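Local coordinates for protein 3-Hydroxyacyl-CoA dehydrogenase (Ralstonia eutropha H16, PDB 4PZC) that probably interconverts (S)-3-hydroxybutyryl-CoA and acetoacetyl-CoA, using NAD as the hydride carrier, as a 3-hydroxyacyl-CoA dehydrogenase with a Rossmann-type nucleotide-binding domain, at residues V9-M14 / V29-I34; I85-A90 / I113-T118. One frame throughout, in Å; residues are numbered along the deposited sequence.

Contact 1: residues V9-M14 / V29-I34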
loop_
_atom_site.group_PDB
_atom_site.type_symbol
_atom_site.label_atom_id
_atom_site.label_comp_id
_atom_site.label_asym_id
_atom_site.label_seq_id
_atom_site.Cartn_x
_atom_site.Cartn_y
_atom_site.Cartn_z
ATOM N N VAL A 9 -8.199 30.406 7.446
ATOM C CA VAL A 9 -9.022 30.886 6.343
ATOM C C VAL A 9 -9.673 29.687 5.696
ATOM O O VAL A 9 -8.988 28.761 5.274
ATOM C CB VAL A 9 -8.230 31.690 5.287
ATOM C CG1 VAL A 9 -9.100 31.988 4.070
ATOM C CG2 VAL A 9 -7.721 32.997 5.876
ATOM N N GLY A 10 -10.998 29.725 5.601
ATOM C CA GLY A 10 -11.766 28.618 5.059
ATOM C C GLY A 10 -12.466 27.901 6.189
ATOM O O GLY A 10 -11.836 27.480 7.162
ATOM N N ALA A 11 -13.781 27.783 6.065
ATOM C CA ALA A 11 -14.603 27.102 7.048
ATOM C C ALA A 11 -15.245 25.837 6.472
ATOM O O ALA A 11 -16.129 25.266 7.103
ATOM C CB ALA A 11 -15.675 28.049 7.555
ATOM N N GLY A 12 -14.801 25.403 5.289
ATOM C CA GLY A 12 -15.219 24.115 4.712
ATOM C C GLY A 12 -14.632 22.937 5.476
ATOM O O GLY A 12 -14.242 23.060 6.633
ATOM N N THR A 13 -14.533 21.793 4.823
ATOM C CA THR A 13 -14.274 20.561 5.536
ATOM C C THR A 13 -12.961 20.537 6.301
ATOM O O THR A 13 -12.928 20.154 7.483
ATOM C CB THR A 13 -14.276 19.386 4.569
ATOM O OG1 THR A 13 -15.416 19.507 3.713
ATOM C CG2 THR A 13 -14.322 18.075 5.350
ATOM N N MET A 14 -11.884 20.913 5.610
ATOM C CA MET A 14 -10.579 21.027 6.239
ATOM C C MET A 14 -10.643 22.087 7.326
ATOM O O MET A 14 -10.285 21.839 8.472
ATOM C CB MET A 14 -9.510 21.433 5.219
ATOM C CG MET A 14 -9.114 20.366 4.212
ATOM S SD MET A 14 -8.448 18.857 4.946
ATOM C CE MET A 14 -9.826 17.734 4.698
ATOM N N VAL A 29 -9.101 29.819 18.193
ATOM C CA VAL A 29 -9.189 29.781 16.738
ATOM C C VAL A 29 -10.011 30.931 16.182
ATOM O O VAL A 29 -11.193 31.055 16.493
ATOM C CB VAL A 29 -9.844 28.473 16.245
ATOM C CG1 VAL A 29 -9.945 28.466 14.725
ATOM C CG2 VAL A 29 -9.069 27.259 16.723
ATOM N N VAL A 30 -9.385 31.758 15.352
ATOM C CA VAL A 30 -10.104 32.740 14.534
ATOM C C VAL A 30 -10.387 32.105 13.159
ATOM O O VAL A 30 -9.459 31.918 12.363
ATOM C CB VAL A 30 -9.277 34.046 14.372
ATOM C CG1 VAL A 30 -9.958 35.030 13.430
ATOM C CG2 VAL A 30 -9.032 34.704 15.721
ATOM N N MET A 31 -11.647 31.765 12.878
ATOM C CA MET A 31 -11.978 31.036 11.641
ATOM C C MET A 31 -12.780 31.879 10.663
ATOM O O MET A 31 -13.987 32.032 10.823
ATOM C CB MET A 31 -12.753 29.752 11.949
ATOM C CG MET A 31 -12.765 28.767 10.791
ATOM S SD MET A 31 -14.346 27.957 10.481
ATOM C CE MET A 31 -14.544 26.975 11.956
ATOM N N VAL A 32 -12.112 32.381 9.627
ATOM C CA VAL A 32 -12.719 33.321 8.687
ATOM C C VAL A 32 -13.317 32.578 7.487
ATOM O O VAL A 32 -12.954 31.445 7.225
ATOM C CB VAL A 32 -11.686 34.373 8.225
ATOM C CG1 VAL A 32 -12.375 35.533 7.514
ATOM C CG2 VAL A 32 -10.889 34.901 9.408
ATOM N N ASP A 33 -14.258 33.202 6.788
ATOM C CA ASP A 33 -14.803 32.683 5.508
ATOM C C ASP A 33 -15.756 33.746 4.944
ATOM O O ASP A 33 -16.237 34.601 5.693
ATOM C CB ASP A 33 -15.520 31.322 5.681
ATOM C CG ASP A 33 -15.666 30.535 4.360
ATOM O OD1 ASP A 33 -15.946 31.137 3.316
ATOM O OD2 ASP A 33 -15.533 29.299 4.363
ATOM N N ILE A 34 -16.028 33.705 3.639
ATOM C CA ILE A 34 -16.677 34.840 2.945
ATOM C C ILE A 34 -18.117 35.194 3.352
ATOM O O ILE A 34 -18.478 36.356 3.244
ATOM C CB ILE A 34 -16.592 34.736 1.397
ATOM C CG1 ILE A 34 -17.175 33.402 0.891
ATOM C CG2 ILE A 34 -15.154 34.977 0.926
ATOM C CD1 ILE A 34 -17.334 33.335 -0.615
#
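Val-9 and Val-32 form a parallel beta bridge where two neighbouring strands run out, with their side chains on the same face of the sheet. From here the backbone bonding passes to the turn: Gly-10 N donates to Val-32 O at 3.1 Å. Gly-10 turns the chain at a positive phi of 106°, a conformation readily reached by glycine.

The second polar link is made by a side chain. Ala-11 N gives its hydrogen to Asp-33 OD2 at 2.9 Å, reaching that oxygen on its anti side and somewhat out of the carboxylate plane. CG of Asp-33 stands anti to the backbone N (chi1 -160°), which carries the acid across to the turn, while OD1 accepts from the main-chain N of Ile-34. A backbone N-H on each oxygen would restrain the rotation of the carboxylate.

Apolar contact centres on Ala-11, whose CB packs against Met-31 SD. Bends at chi2 and chi3 bring the thioether to this methyl, although the Met-31 side chain does not set out from its backbone toward the turn.

Gly-10 and Gly-12 belong to the glycine-rich Rossmann turn, and Gly-12 is the N-cap of helix 13-23, whose first turn holds the NAD-binding residues Thr-13 and Met-14. Asp-33 also binds NAD, consistent with the acidic residue that holds the adenosine ribose in such folds. Farther out, Met-31 packs on Ala-19 of helix 13-23 and Ile-8 of strand 5-9, and Asp-33 touches Ala-38 and Val-39 of helix 36-54.

Contact 2: residues I85-A90 / I113-T118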
loop_
_atom_site.group_PDB
_atom_site.type_symbol
_atom_site.label_atom_id
_atom_site.label_comp_id
_atom_site.label_asym_id
_atom_site.label_seq_id
_atom_site.Cartn_x
_atom_site.Cartn_y
_atom_site.Cartn_z
ATOM N N ILE A 85 -0.615 32.643 14.093
ATOM C CA ILE A 85 -0.325 31.985 12.817
ATOM C C ILE A 85 -1.630 31.739 12.041
ATOM O O ILE A 85 -2.695 31.524 12.647
ATOM C CB ILE A 85 0.381 30.636 13.057
ATOM C CG1 ILE A 85 0.350 29.759 11.801
ATOM C CG2 ILE A 85 -0.299 29.875 14.190
ATOM C CD1 ILE A 85 1.257 28.551 11.866
ATOM N N VAL A 86 -1.540 31.747 10.709
ATOM C CA VAL A 86 -2.709 31.586 9.848
ATOM C C VAL A 86 -2.574 30.425 8.846
ATOM O O VAL A 86 -1.587 30.323 8.109
ATOM C CB VAL A 86 -2.987 32.885 9.073
ATOM C CG1 VAL A 86 -4.422 32.901 8.552
ATOM C CG2 VAL A 86 -2.732 34.097 9.966
ATOM N N ILE A 87 -3.598 29.572 8.816
ATOM C CA ILE A 87 -3.631 28.400 7.966
ATOM C C ILE A 87 -4.677 28.645 6.913
ATOM O O ILE A 87 -5.880 28.613 7.211
ATOM C CB ILE A 87 -4.055 27.134 8.741
ATOM C CG1 ILE A 87 -3.010 26.751 9.793
ATOM C CG2 ILE A 87 -4.285 25.967 7.780
ATOM C CD1 ILE A 87 -3.519 25.746 10.805
ATOM N N GLU A 88 -4.229 28.897 5.686
ATOM C CA GLU A 88 -5.157 28.999 4.584
ATOM C C GLU A 88 -5.542 27.582 4.253
ATOM O O GLU A 88 -4.686 26.716 4.090
ATOM C CB GLU A 88 -4.569 29.720 3.372
ATOM C CG GLU A 88 -5.533 29.760 2.181
ATOM C CD GLU A 88 -5.549 28.460 1.422
ATOM O OE1 GLU A 88 -4.498 28.159 0.833
ATOM O OE2 GLU A 88 -6.573 27.728 1.447
ATOM N N ALA A 89 -6.849 27.371 4.164
ATOM C CA ALA A 89 -7.421 26.047 4.043
ATOM C C ALA A 89 -8.712 26.166 3.238
ATOM O O ALA A 89 -9.702 25.485 3.495
ATOM C CB ALA A 89 -7.688 25.483 5.433
ATOM N N ALA A 90 -8.690 27.035 2.244
ATOM C CA ALA A 90 -9.926 27.481 1.642
ATOM C C ALA A 90 -10.028 27.129 0.200
ATOM O O ALA A 90 -11.142 26.917 -0.264
ATOM C CB ALA A 90 -10.077 28.970 1.810
ATOM N N ILE A 113 3.359 33.605 11.303
ATOM C CA ILE A 113 3.553 32.551 10.302
ATOM C C ILE A 113 2.303 32.313 9.482
ATOM O O ILE A 113 1.222 32.199 10.027
ATOM C CB ILE A 113 3.895 31.206 10.979
ATOM C CG1 ILE A 113 5.255 31.299 11.686
ATOM C CG2 ILE A 113 3.855 30.042 9.977
ATOM C CD1 ILE A 113 5.500 30.192 12.692
ATOM N N ILE A 114 2.479 32.213 8.176
ATOM C CA ILE A 114 1.419 31.855 7.255
ATOM C C ILE A 114 1.706 30.456 6.707
ATOM O O ILE A 114 2.723 30.226 6.044
ATOM C CB ILE A 114 1.352 32.849 6.078
ATOM C CG1 ILE A 114 1.126 34.289 6.592
ATOM C CG2 ILE A 114 0.270 32.425 5.090
ATOM C CD1 ILE A 114 1.402 35.398 5.577
ATOM N N ALA A 115 0.810 29.522 6.997
ATOM C CA ALA A 115 0.884 28.173 6.460
ATOM C C ALA A 115 -0.241 28.010 5.465
ATOM O O ALA A 115 -1.276 28.647 5.614
ATOM C CB ALA A 115 0.745 27.154 7.570
ATOM N N SER A 116 -0.037 27.175 4.450
ATOM C CA SER A 116 -1.114 26.807 3.513
ATOM C C SER A 116 -1.284 25.303 3.387
ATOM O O SER A 116 -0.331 24.592 3.109
ATOM C CB SER A 116 -0.861 27.377 2.129
ATOM O OG SER A 116 -2.001 27.159 1.320
ATOM N N ASN A 117 -2.501 24.825 3.601
ATOM C CA ASN A 117 -2.819 23.419 3.429
ATOM C C ASN A 117 -3.069 23.115 1.937
ATOM O O ASN A 117 -3.769 23.867 1.260
ATOM C CB ASN A 117 -4.047 23.083 4.260
ATOM C CG ASN A 117 -4.488 21.658 4.085
ATOM O OD1 ASN A 117 -5.565 21.382 3.573
ATOM N ND2 ASN A 117 -3.649 20.747 4.479
ATOM N N THR A 118 -2.477 22.034 1.429
ATOM C CA THR A 118 -2.573 21.656 0.003
ATOM C C THR A 118 -2.040 20.233 -0.195
ATOM O O THR A 118 -1.253 19.748 0.619
ATOM C CB THR A 118 -1.784 22.631 -0.917
ATOM O OG1 THR A 118 -1.964 22.295 -2.311
ATOM C CG2 THR A 118 -0.302 22.617 -0.571
#
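Ile-85 and Ile-113 sit side by side on adjacent parallel strands, their side chains lying at a slant to each other. Ile-85 is extended, CG1 anti to the backbone N (chi1 164°), and its CD1 reaches 3.5 Å from the CG2 branch of Ile-113. Farther along this face Ile-87 CG1 approaches the small Ala-115 CB at 4.4 Å.

On the other face, with Val-86 and Ile-114, lies a buried polar pair. Ser-116 OG donates to Glu-88 OE1 at 2.7 Å, meeting it from above the carboxylate plane, 38° out. Glu-88 starts out anti to its own N and then bends at chi2 (-79°), which folds the acid back beside the serine. OE1 also takes a salt bridge from Lys-97, a predicted NAD-binding residue that the pair may help to position, and OE2 accepts from Thr-91 N, so both oxygens of the buried acid have partners.

The main chains form a regular parallel ladder: Val-86 N to Ile-113 O at 2.9 Å, Ala-115 N to Val-86 O at 2.8 Å, then Glu-88 N to Ala-115 O and Asn-117 N to Glu-88 O.

These central strands of the Rossmann sheet are joined by helix 94-107, which packs on Glu-88 and Ile-114 through Leu-101. Helix 161-173 meets Ile-85 and Ile-113 through Val-167, while strand 136-141 flanks strand 113-117, its Ile-137 and Met-139 touching Ala-115.

From the N terminus, strand 5-9 leads through the glycine-rich turn into helix 13-23, which carries the chain back; strand 28-32 then runs parallel to strand 5-9, and contact 1 closes a first beta-alpha-beta unit. Only later does the chain enter strand 85-88, pass through helix 94-107 and close a second such unit at contact 2, so the two loops follow in series and neither nests nor crosses. They meet in space through strand 5-9, which lies between strands 28-32 and 85-88: Val-9 N to Ile-87 O and Val-9 O to Ala-89 N are probable hydrogen bonds. Gly-10 also packs on Ala-90; both units belong to one sheet of the NAD-binding domain.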